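Local coordinates for taurine dioxygenase (PDB 5VN6), which probably catalyses the iron- and 2-oxoglutarate-dependent oxygenation of taurine, as a member of the TauD/TfdA dioxygenase family, at residues E143-P146 against D147-Q151; G230-L233 against H234-G238; W259-A263 against T264-A268; M270-P274 against C275-M279. All blocks are in the same frame, centred on the assembly; numbering follows the deposited sequence.

Overall arrangement
The metal lies in interaction 3, where strand 264-268, following the turn after strand 256-260, supplies His266 as one of three protein ligands of the magnesium ion. Interaction 4 follows directly in the sequence, its centre about 21 Å from that of interaction 3, and brings the Arg277 side chain to about 10 Å from the metal. Interaction 1, a loop running into a helix, and interaction 2, within a neighbouring helix, have centres about 13 Å apart: Leu145, Pro146 and Val149 pack on Tyr235, and Val149 on Leu236 as well. Interaction 2 comes within about 5 Å of interaction 3, nearest atoms, whereas interactions 1 and 4 lie on opposite sides of the chain's centre.

Interaction 1 of 4, residues E143-P146 against D147-Q151; sequences ENLP and DHVKQ
Lys150 lies stretched back along the turn, and its NZ donates to the backbone oxygen of Glu143, with NZ and O 2.7 Å apart. The donor meets the carbonyl at a C=O...N angle of 128°, tilted from its plane. CG of Lys150 sits beside its own backbone N (chi1 -71°), and every later torsion is extended, which carries the methylenes past Leu145, whose CB is 4.0 Å from Lys150 CG. The Glu143 side chain, deposited in two conformers, crosses that of Lys150 obliquely, and its carboxylate stays beyond salt-bridge range. A single water ties the polar side of the turn together: it donates to Leu145 O at 2.7 Å and to Asp147 OD1 at 2.6 Å, and accepts from Lys150 NZ at 3.1 Å. The segment is a tight link between helices 138-143 and 147-153, with Pro146 as N-cap residue of the second. Lys150 N closes the first helical turn on Pro146 O at 3.1 Å, while Val149 N reaches the same oxygen only weakly. On the apolar side the proline ring leans against Val149, CG to CG2 being a tight 3.5 Å. This methyl, beside the valine's backbone N, also covers one face of the His148 imidazole toward its rim. Pro146 CB meets that imidazole obliquely, 4.0 Å from CE1, with CG close by. Leu145 and Val149 cross at about a right angle, both turned to Tyr235 of helix 228-237, and Val149 also touches Leu236 there.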
loop_
_atom_site.group_PDB
_atom_site.type_symbol
_atom_site.label_atom_id
_atom_site.label_comp_id
_atom_site.label_asym_id
_atom_site.label_seq_id
_atom_site.Cartn_x
_atom_site.Cartn_y
_atom_site.Cartn_z
ATOM N N GLU A 143 -1.591 -17.758 -4.161
ATOM C CA GLU A 143 -2.371 -18.747 -3.427
ATOM C C GLU A 143 -3.823 -18.310 -3.254
ATOM O O GLU A 143 -4.730 -19.147 -3.304
ATOM C CB GLU A 143 -1.724 -19.024 -2.070
ATOM C CG GLU A 143 -2.498 -19.996 -1.187
ATOM C CD GLU A 143 -2.671 -21.374 -1.816
ATOM O OE1 GLU A 143 -3.636 -22.074 -1.437
ATOM O OE2 GLU A 143 -1.853 -21.759 -2.685
ATOM N N ASN A 144 -4.070 -17.011 -3.092
ATOM C CA ASN A 144 -5.416 -16.502 -2.833
ATOM C C ASN A 144 -6.219 -16.172 -4.090
ATOM O O ASN A 144 -7.391 -15.805 -3.968
ATOM C CB ASN A 144 -5.350 -15.254 -1.942
ATOM C CG ASN A 144 -4.834 -15.563 -0.570
ATOM O OD1 ASN A 144 -4.919 -16.695 -0.117
ATOM N ND2 ASN A 144 -4.325 -14.555 0.116
ATOM N N LEU A 145 -5.635 -16.279 -5.280
ATOM C CA LEU A 145 -6.412 -16.117 -6.505
ATOM C C LEU A 145 -7.616 -17.051 -6.503
ATOM O O LEU A 145 -7.578 -18.107 -5.861
ATOM C CB LEU A 145 -5.556 -16.393 -7.745
ATOM C CG LEU A 145 -4.459 -15.377 -8.041
ATOM C CD1 LEU A 145 -3.588 -15.907 -9.196
ATOM C CD2 LEU A 145 -5.038 -13.977 -8.357
ATOM N N PRO A 146 -8.709 -16.679 -7.164
ATOM C CA PRO A 146 -9.846 -17.599 -7.280
ATOM C C PRO A 146 -9.533 -18.757 -8.213
ATOM O O PRO A 146 -8.683 -18.655 -9.107
ATOM C CB PRO A 146 -10.978 -16.719 -7.829
ATOM C CG PRO A 146 -10.346 -15.462 -8.278
ATOM C CD PRO A 146 -9.052 -15.299 -7.557
ATOM N N ASP A 147 -10.242 -19.871 -7.990
ATOM C CA ASP A 147 -9.953 -21.098 -8.726
ATOM C C ASP A 147 -9.974 -20.890 -10.234
ATOM O O ASP A 147 -9.115 -21.419 -10.950
ATOM C CB ASP A 147 -10.952 -22.198 -8.346
ATOM C CG ASP A 147 -10.740 -22.707 -6.946
ATOM O OD1 ASP A 147 -9.601 -22.574 -6.448
ATOM O OD2 ASP A 147 -11.702 -23.250 -6.354
ATOM N N HIS A 148 -10.948 -20.133 -10.743
ATOM C CA HIS A 148 -11.045 -19.983 -12.191
ATOM C C HIS A 148 -9.901 -19.141 -12.745
ATOM O O HIS A 148 -9.558 -19.273 -13.924
ATOM C CB HIS A 148 -12.407 -19.397 -12.581
ATOM C CG HIS A 148 -12.526 -17.919 -12.353
ATOM N ND1 HIS A 148 -12.996 -17.385 -11.172
ATOM C CD2 HIS A 148 -12.255 -16.865 -13.160
ATOM C CE1 HIS A 148 -12.992 -16.064 -11.254
ATOM N NE2 HIS A 148 -12.546 -15.724 -12.451
ATOM N N VAL A 149 -9.303 -18.269 -11.930
ATOM C CA VAL A 149 -8.133 -17.527 -12.399
ATOM C C VAL A 149 -6.918 -18.441 -12.429
ATOM O O VAL A 149 -6.081 -18.354 -13.333
ATOM C CB VAL A 149 -7.868 -16.282 -11.526
ATOM C CG1 VAL A 149 -6.593 -15.520 -12.042
ATOM C CG2 VAL A 149 -9.085 -15.351 -11.530
ATOM N N LYS A 150 -6.785 -19.311 -11.426
ATOM C CA LYS A 150 -5.656 -20.230 -11.405
ATOM C C LYS A 150 -5.687 -21.161 -12.612
ATOM O O LYS A 150 -4.659 -21.386 -13.263
ATOM C CB LYS A 150 -5.657 -21.035 -10.104
ATOM C CG LYS A 150 -5.284 -20.221 -8.864
ATOM C CD LYS A 150 -5.324 -21.111 -7.626
ATOM C CE LYS A 150 -4.957 -20.333 -6.376
ATOM N NZ LYS A 150 -5.082 -21.129 -5.123
ATOM N N GLN A 151 -6.864 -21.707 -12.926
ATOM C CA GLN A 151 -7.009 -22.537 -14.119
ATOM C C GLN A 151 -6.665 -21.753 -15.382
ATOM O O GLN A 151 -5.944 -22.246 -16.256
ATOM C CB GLN A 151 -8.431 -23.091 -14.196
ATOM C CG GLN A 151 -8.800 -24.007 -13.041
ATOM C CD GLN A 151 -10.295 -24.217 -12.919
ATOM O OE1 GLN A 151 -11.011 -24.259 -13.923
ATOM N NE2 GLN A 151 -10.772 -24.375 -11.687
HETATM O O HOH W 1 -8.191 -20.725 -5.357
#

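Interaction 2 of 4, residues G230-L233 against H234-G238; sequences GQLL and HYLIG
Contacts between residues one helical turn apart, His234 on Gly230 and Ile237 on Leu233, run along helix 228-237, which packs beside helix 147-153 and strand 207-210. Successive i to i+4 backbone bonds hold the rod, from His234 N to Gly230 O (3.0 Å) through to Ile237 N to Leu233 O (2.9 Å), the last nearly straight at 175°. With its CG next to its own backbone N (chi1 -67°), His234 folds back over the preceding turn, so that Gly230 O lies above one imidazole face, offset toward the rim and 3.2 Å from His234 CG. Along one side of the helix, Leu233 CD1 meets Ile237 CG2 at 3.9 Å, the two side chains passing obliquely. Leu232 CG and Leu236 CD1 approach more loosely, at 4.3 Å. These two leucines line the side that meets Ile153 and Phe210, and Leu236 also meets Val203. The Gly230 carbonyl thus has its backbone N-H donor and, besides it, the flat of an imidazole whose nitrogens do not point at it; any attraction there is probably electrostatic with the ring face, and would be stronger if the imidazole were protonated.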
loop_
_atom_site.group_PDB
_atom_site.type_symbol
_atom_site.label_atom_id
_atom_site.label_comp_id
_atom_site.label_asym_id
_atom_site.label_seq_id
_atom_site.Cartn_x
_atom_site.Cartn_y
_atom_site.Cartn_z
ATOM N N GLY A 230 -5.185 -8.210 -21.958
ATOM C CA GLY A 230 -4.638 -7.119 -21.167
ATOM C C GLY A 230 -5.403 -6.873 -19.875
ATOM O O GLY A 230 -4.818 -6.483 -18.866
ATOM N N GLN A 231 -6.719 -7.082 -19.890
ATOM C CA GLN A 231 -7.493 -6.911 -18.667
ATOM C C GLN A 231 -7.096 -7.942 -17.606
ATOM O O GLN A 231 -6.970 -7.613 -16.417
ATOM C CB GLN A 231 -8.986 -6.971 -19.004
ATOM C CG GLN A 231 -9.512 -5.694 -19.708
ATOM C CD GLN A 231 -10.937 -5.856 -20.257
ATOM O OE1 GLN A 231 -11.391 -6.967 -20.478
ATOM N NE2 GLN A 231 -11.647 -4.747 -20.438
ATOM N N LEU A 232 -6.868 -9.189 -18.015
ATOM C CA LEU A 232 -6.411 -10.197 -17.066
ATOM C C LEU A 232 -5.046 -9.842 -16.508
ATOM O O LEU A 232 -4.803 -9.979 -15.299
ATOM C CB LEU A 232 -6.365 -11.579 -17.733
ATOM C CG LEU A 232 -5.794 -12.728 -16.880
ATOM C CD1 LEU A 232 -6.608 -12.962 -15.598
ATOM C CD2 LEU A 232 -5.707 -14.015 -17.704
ATOM N N LEU A 233 -4.139 -9.372 -17.374
ATOM C CA LEU A 233 -2.814 -8.996 -16.900
ATOM C C LEU A 233 -2.909 -7.875 -15.873
ATOM O O LEU A 233 -2.269 -7.939 -14.811
ATOM C CB LEU A 233 -1.919 -8.608 -18.084
ATOM C CG LEU A 233 -0.501 -8.120 -17.751
ATOM C CD1 LEU A 233 0.289 -9.185 -16.975
ATOM C CD2 LEU A 233 0.267 -7.649 -18.980
ATOM N N HIS A 234 -3.759 -6.873 -16.139
ATOM C CA HIS A 234 -3.954 -5.788 -15.174
ATOM C C HIS A 234 -4.460 -6.310 -13.839
ATOM O O HIS A 234 -4.001 -5.865 -12.779
ATOM C CB HIS A 234 -4.910 -4.743 -15.746
ATOM C CG HIS A 234 -4.337 -4.016 -16.921
ATOM N ND1 HIS A 234 -5.098 -3.266 -17.792
ATOM C CD2 HIS A 234 -3.062 -3.954 -17.384
ATOM C CE1 HIS A 234 -4.315 -2.758 -18.732
ATOM N NE2 HIS A 234 -3.073 -3.150 -18.500
ATOM N N TYR A 235 -5.385 -7.272 -13.875
ATOM C CA TYR A 235 -5.898 -7.857 -12.646
ATOM C C TYR A 235 -4.787 -8.553 -11.864
ATOM O O TYR A 235 -4.708 -8.429 -10.637
ATOM C CB TYR A 235 -7.028 -8.835 -12.985
ATOM C CG TYR A 235 -7.463 -9.701 -11.827
ATOM C CD1 TYR A 235 -8.459 -9.279 -10.934
ATOM C CD2 TYR A 235 -6.888 -10.952 -11.626
ATOM C CE1 TYR A 235 -8.865 -10.100 -9.869
ATOM C CE2 TYR A 235 -7.284 -11.760 -10.582
ATOM C CZ TYR A 235 -8.272 -11.336 -9.717
ATOM O OH TYR A 235 -8.620 -12.156 -8.686
ATOM N N LEU A 236 -3.917 -9.280 -12.568
ATOM C CA LEU A 236 -2.813 -9.985 -11.922
ATOM C C LEU A 236 -1.788 -9.017 -11.326
ATOM O O LEU A 236 -1.459 -9.113 -10.137
ATOM C CB LEU A 236 -2.148 -10.933 -12.933
ATOM C CG LEU A 236 -3.020 -12.097 -13.392
ATOM C CD1 LEU A 236 -2.325 -13.064 -14.414
ATOM C CD2 LEU A 236 -3.561 -12.886 -12.157
ATOM N N ILE A 237 -1.278 -8.067 -12.122
ATOM C CA ILE A 237 -0.257 -7.170 -11.582
ATOM C C ILE A 237 -0.815 -6.318 -10.451
ATOM O O ILE A 237 -0.066 -5.911 -9.552
ATOM C CB ILE A 237 0.378 -6.251 -12.649
ATOM C CG1 ILE A 237 -0.629 -5.190 -13.104
ATOM C CG2 ILE A 237 1.065 -7.063 -13.790
ATOM C CD1 ILE A 237 0.014 -3.983 -13.772
ATOM N N GLY A 238 -2.116 -6.006 -10.482
ATOM C CA GLY A 238 -2.718 -5.252 -9.393
ATOM C C GLY A 238 -2.840 -6.017 -8.083
ATOM O O GLY A 238 -3.230 -5.421 -7.072
#

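Interaction 3 of 4, residues W259-A263 against T264-A268; sequences WDNRA and TQHYA. With MG (magnesium ion), chain C.
His266 binds the magnesium ion through NE2 at 2.1 Å, with one face of its ring toward Trp259 CZ2, 4.0 Å above the plane and offset to the rim. The two aromatic planes stand oblique to each other, at 58°. His106 and Asp108 are the other protein ligands of the metal, which probably occupies the site used by iron in this family. ND1, the nitrogen turned from the metal, donates to a water 2.9 Å away in the plane of the ring. That water donates to Thr264 OG1 at 2.8 Å and to Asn261 OD1 at 3.1 Å, helping the metal bond to fix the rotation of the imidazole. Asn261 OD1 also accepts from the backbone N of Asp108, so it is tied to the backbone of one metal ligand and, through the water, to the ring of another. Further out, Thr264 OG1 lies between its own backbone N and carbonyl carbon (chi1 65°) and donates to Asp260 O at 2.9 Å, from above the carbonyl plane. Ala263 N bonds to the same oxygen from the opposite face. Asp260 OD1 receives Arg262 N in an Asx turn and, across its plane, Arg262 NE at 2.8 Å; NH2 takes OD2, making a side-on two-nitrogen salt bridge. His193 bonds to OD2 as well, and Glu195 is a second partner of the guanidinium. In the double-stranded beta-helix core characteristic of these dioxygenases, the turn joins strand 256-260 of the seven-stranded sheet to strand 264-268, which pairs with strand 133-137, and Ala263 rests on Val139 of helix 138-143.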
loop_
_atom_site.group_PDB
_atom_site.type_symbol
_atom_site.label_atom_id
_atom_site.label_comp_id
_atom_site.label_asym_id
_atom_site.label_seq_id
_atom_site.Cartn_x
_atom_site.Cartn_y
_atom_site.Cartn_z
ATOM N N TRP A 259 16.111 -9.387 0.875
ATOM C CA TRP A 259 14.866 -9.937 0.347
ATOM C C TRP A 259 15.084 -10.952 -0.765
ATOM O O TRP A 259 16.078 -10.913 -1.508
ATOM C CB TRP A 259 13.898 -8.845 -0.139
ATOM C CG TRP A 259 14.274 -8.092 -1.385
ATOM C CD1 TRP A 259 13.901 -8.377 -2.674
ATOM C CD2 TRP A 259 15.028 -6.871 -1.444
ATOM N NE1 TRP A 259 14.414 -7.423 -3.536
ATOM C CE2 TRP A 259 15.098 -6.485 -2.803
ATOM C CE3 TRP A 259 15.661 -6.075 -0.477
ATOM C CZ2 TRP A 259 15.776 -5.331 -3.221
ATOM C CZ3 TRP A 259 16.327 -4.927 -0.890
ATOM C CH2 TRP A 259 16.381 -4.569 -2.255
ATOM N N ASP A 260 14.108 -11.860 -0.854
ATOM C CA ASP A 260 14.054 -12.919 -1.855
ATOM C C ASP A 260 13.276 -12.368 -3.042
ATOM O O ASP A 260 12.050 -12.309 -3.021
ATOM C CB ASP A 260 13.424 -14.178 -1.260
ATOM C CG ASP A 260 13.252 -15.327 -2.286
ATOM O OD1 ASP A 260 13.442 -15.137 -3.507
ATOM O OD2 ASP A 260 12.938 -16.450 -1.850
ATOM N N ASN A 261 14.000 -11.988 -4.093
ATOM C CA ASN A 261 13.397 -11.320 -5.238
ATOM C C ASN A 261 12.508 -12.256 -6.042
ATOM O O ASN A 261 11.652 -11.790 -6.796
ATOM C CB ASN A 261 14.515 -10.723 -6.102
ATOM C CG ASN A 261 13.997 -9.852 -7.226
ATOM O OD1 ASN A 261 13.261 -8.880 -6.992
ATOM N ND2 ASN A 261 14.429 -10.154 -8.453
ATOM N N ARG A 262 12.677 -13.563 -5.866
ATOM C CA ARG A 262 11.885 -14.528 -6.607
ATOM C C ARG A 262 10.460 -14.581 -6.094
ATOM O O ARG A 262 9.531 -14.832 -6.870
ATOM C CB ARG A 262 12.538 -15.912 -6.509
ATOM C CG ARG A 262 14.002 -15.891 -6.861
ATOM C CD ARG A 262 14.718 -17.137 -6.356
ATOM N NE ARG A 262 14.750 -17.198 -4.897
ATOM C CZ ARG A 262 15.431 -18.115 -4.224
ATOM N NH1 ARG A 262 16.146 -19.030 -4.885
ATOM N NH2 ARG A 262 15.404 -18.114 -2.906
ATOM N N ALA A 263 10.268 -14.351 -4.799
ATOM C CA ALA A 263 8.963 -14.504 -4.176
ATOM C C ALA A 263 8.238 -13.187 -3.948
ATOM O O ALA A 263 7.090 -13.210 -3.512
ATOM C CB ALA A 263 9.102 -15.233 -2.825
ATOM N N THR A 264 8.877 -12.050 -4.201
ATOM C CA THR A 264 8.336 -10.756 -3.814
ATOM C C THR A 264 8.353 -9.762 -4.968
ATOM O O THR A 264 9.039 -9.944 -5.976
ATOM C CB THR A 264 9.137 -10.140 -2.650
ATOM O OG1 THR A 264 10.479 -9.864 -3.094
ATOM C CG2 THR A 264 9.182 -11.090 -1.467
ATOM N N GLN A 265 7.599 -8.684 -4.779
ATOM C CA GLN A 265 7.832 -7.432 -5.481
ATOM C C GLN A 265 8.126 -6.365 -4.433
ATOM O O GLN A 265 7.841 -6.548 -3.247
ATOM C CB GLN A 265 6.626 -7.050 -6.358
ATOM C CG GLN A 265 6.247 -8.170 -7.301
ATOM C CD GLN A 265 5.130 -7.832 -8.230
ATOM O OE1 GLN A 265 4.683 -6.680 -8.323
ATOM N NE2 GLN A 265 4.651 -8.846 -8.935
ATOM N N HIS A 266 8.739 -5.258 -4.857
ATOM C CA HIS A 266 8.962 -4.148 -3.948
ATOM C C HIS A 266 8.607 -2.834 -4.638
ATOM O O HIS A 266 8.397 -2.776 -5.855
ATOM C CB HIS A 266 10.391 -4.121 -3.405
ATOM C CG HIS A 266 11.436 -4.018 -4.463
ATOM N ND1 HIS A 266 12.003 -5.126 -5.054
ATOM C CD2 HIS A 266 12.039 -2.939 -5.018
ATOM C CE1 HIS A 266 12.897 -4.733 -5.944
ATOM N NE2 HIS A 266 12.947 -3.412 -5.933
ATOM N N TYR A 267 8.516 -1.783 -3.823
ATOM C CA TYR A 267 8.090 -0.457 -4.255
ATOM C C TYR A 267 8.854 0.534 -3.394
ATOM O O TYR A 267 8.702 0.524 -2.168
ATOM C CB TYR A 267 6.564 -0.309 -4.081
ATOM C CG TYR A 267 5.873 0.894 -4.713
ATOM C CD1 TYR A 267 4.925 0.717 -5.704
ATOM C CD2 TYR A 267 6.107 2.192 -4.266
ATOM C CE1 TYR A 267 4.238 1.806 -6.269
ATOM C CE2 TYR A 267 5.417 3.298 -4.832
ATOM C CZ TYR A 267 4.482 3.080 -5.826
ATOM O OH TYR A 267 3.791 4.121 -6.414
ATOM N N ALA A 268 9.699 1.358 -4.019
ATOM C CA ALA A 268 10.426 2.407 -3.316
ATOM C C ALA A 268 9.558 3.666 -3.337
ATOM O O ALA A 268 9.348 4.268 -4.394
ATOM C CB ALA A 268 11.798 2.649 -3.953
HETATM MG MG MG C . 14.075 -2.391 -7.373
HETATM O O HOH W 2 11.127 -7.880 -4.916
HETATM O O HOH W 3 8.249 -12.195 -7.575
#

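Interaction 4 of 4, residues M270-P274 against C275-M279; sequences MDYPP and CVRRM
Tyr272 OH sits above one face of the Arg277 guanidinium, 3.8 Å from NE and 4.0 Å from NH2, too far for a hydrogen bond. The phenol and the arginine chain meet at about a right angle, with ring and guanidinium planes 39° apart. On the opposite face, Met279 SD lies 4.1 Å above the guanidinium plane and over its centre, so the flat group lies between a hydroxyl and a sulfur, while its NH1 makes a weak hydrogen bond to Gly131 O. Arg277 reaches this place with CG anti to the backbone N (chi1 -164°) and a bend at chi3. The chain here loops from strand 264-268 of the small sheet into the start of strand 278-284 of the large one, turning at Pro273 and Pro274. Arg277 falls eleven residues after His266, consistent with the arginine that binds the distal (C5) carboxylate of 2-oxoglutarate in TauD relatives; no co-substrate is present here. Inside the bend, Cys275 SG approaches the Tyr272 ring obliquely in a sulfur-aromatic contact, 3.5 Å from CD1 and 4.5 Å from the ring centroid. Tyr272 also packs on Cys16 of the second subunit, whose backbone N donates to Asp271 OD2.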
loop_
_atom_site.group_PDB
_atom_site.type_symbol
_atom_site.label_atom_id
_atom_site.label_comp_id
_atom_site.label_asym_id
_atom_site.label_seq_id
_atom_site.Cartn_x
_atom_site.Cartn_y
_atom_site.Cartn_z
ATOM N N MET A 270 8.178 7.248 -3.336
ATOM C CA MET A 270 8.804 8.502 -3.711
ATOM C C MET A 270 7.977 9.680 -3.202
ATOM O O MET A 270 7.506 10.498 -3.998
ATOM C CB MET A 270 8.962 8.578 -5.226
ATOM C CG MET A 270 10.260 9.214 -5.664
ATOM S SD MET A 270 11.561 7.984 -5.560
ATOM C CE MET A 270 11.006 6.832 -6.816
ATOM N N ASP A 271 7.788 9.762 -1.884
ATOM C CA ASP A 271 7.042 10.843 -1.256
ATOM C C ASP A 271 7.908 12.038 -0.900
ATOM O O ASP A 271 7.370 13.040 -0.414
ATOM C CB ASP A 271 6.329 10.346 0.015
ATOM C CG ASP A 271 7.292 9.751 1.037
ATOM O OD1 ASP A 271 8.366 9.261 0.621
ATOM O OD2 ASP A 271 6.980 9.753 2.247
ATOM N N TYR A 272 9.280 11.975 -1.176
ATOM C CA TYR A 272 10.151 13.000 -0.621
ATOM C C TYR A 272 10.576 14.016 -1.675
ATOM O O TYR A 272 10.707 13.686 -2.859
ATOM C CB TYR A 272 11.408 12.392 0.023
ATOM C CG TYR A 272 12.181 11.372 -0.803
ATOM C CD1 TYR A 272 13.304 11.749 -1.532
ATOM C CD2 TYR A 272 11.813 10.030 -0.824
ATOM C CE1 TYR A 272 14.026 10.825 -2.275
ATOM C CE2 TYR A 272 12.533 9.096 -1.565
ATOM C CZ TYR A 272 13.637 9.504 -2.290
ATOM O OH TYR A 272 14.362 8.592 -3.028
ATOM N N PRO A 273 10.767 15.258 -1.233
ATOM C CA PRO A 273 11.334 16.306 -2.096
ATOM C C PRO A 273 12.796 16.026 -2.404
ATOM O O PRO A 273 13.385 15.092 -1.837
ATOM C CB PRO A 273 11.177 17.581 -1.247
ATOM C CG PRO A 273 10.171 17.243 -0.195
ATOM C CD PRO A 273 10.361 15.784 0.081
ATOM N N PRO A 274 13.414 16.800 -3.302
ATOM C CA PRO A 274 14.842 16.590 -3.604
ATOM C C PRO A 274 15.684 16.645 -2.341
ATOM O O PRO A 274 15.680 17.637 -1.609
ATOM C CB PRO A 274 15.177 17.746 -4.553
ATOM C CG PRO A 274 13.886 18.131 -5.158
ATOM C CD PRO A 274 12.841 17.889 -4.115
ATOM N N CYS A 275 16.415 15.566 -2.087
ATOM C CA CYS A 275 17.247 15.482 -0.899
ATOM C C CYS A 275 18.390 14.514 -1.166
ATOM O O CYS A 275 18.458 13.871 -2.218
ATOM C CB CYS A 275 16.427 15.036 0.313
ATOM S SG CYS A 275 15.944 13.296 0.236
ATOM N N VAL A 276 19.279 14.395 -0.187
ATOM C CA VAL A 276 20.437 13.521 -0.295
ATOM C C VAL A 276 20.115 12.251 0.474
ATOM O O VAL A 276 19.925 12.281 1.694
ATOM C CB VAL A 276 21.710 14.193 0.245
ATOM N N ARG A 277 20.052 11.138 -0.245
ATOM C CA ARG A 277 19.869 9.828 0.353
ATOM C C ARG A 277 20.894 8.899 -0.271
ATOM O O ARG A 277 21.038 8.868 -1.498
ATOM C CB ARG A 277 18.467 9.290 0.114
ATOM C CG ARG A 277 18.105 8.135 1.013
ATOM C CD ARG A 277 16.648 7.802 0.863
ATOM N NE ARG A 277 16.428 6.936 -0.292
ATOM C CZ ARG A 277 15.609 5.888 -0.303
ATOM N NH1 ARG A 277 14.923 5.560 0.784
ATOM N NH2 ARG A 277 15.484 5.159 -1.403
ATOM N N ARG A 278 21.585 8.132 0.564
ATOM C CA ARG A 278 22.662 7.269 0.099
ATOM C C ARG A 278 22.380 5.849 0.552
ATOM O O ARG A 278 22.286 5.589 1.759
ATOM C CB ARG A 278 24.020 7.752 0.617
ATOM C CG ARG A 278 24.505 9.026 -0.071
ATOM C CD ARG A 278 25.939 9.407 0.311
ATOM N NE ARG A 278 26.056 9.815 1.708
ATOM C CZ ARG A 278 26.895 9.271 2.584
ATOM N NH1 ARG A 278 27.714 8.297 2.208
ATOM N NH2 ARG A 278 26.924 9.711 3.836
ATOM N N MET A 279 22.254 4.940 -0.421
ATOM C CA MET A 279 22.044 3.515 -0.206
ATOM C C MET A 279 23.166 2.739 -0.883
ATOM O O MET A 279 23.818 3.230 -1.808
ATOM C CB MET A 279 20.690 3.037 -0.772
ATOM C CG MET A 279 19.529 3.971 -0.513
ATOM S SD MET A 279 18.824 3.791 1.136
ATOM C CE MET A 279 18.128 2.145 1.107
#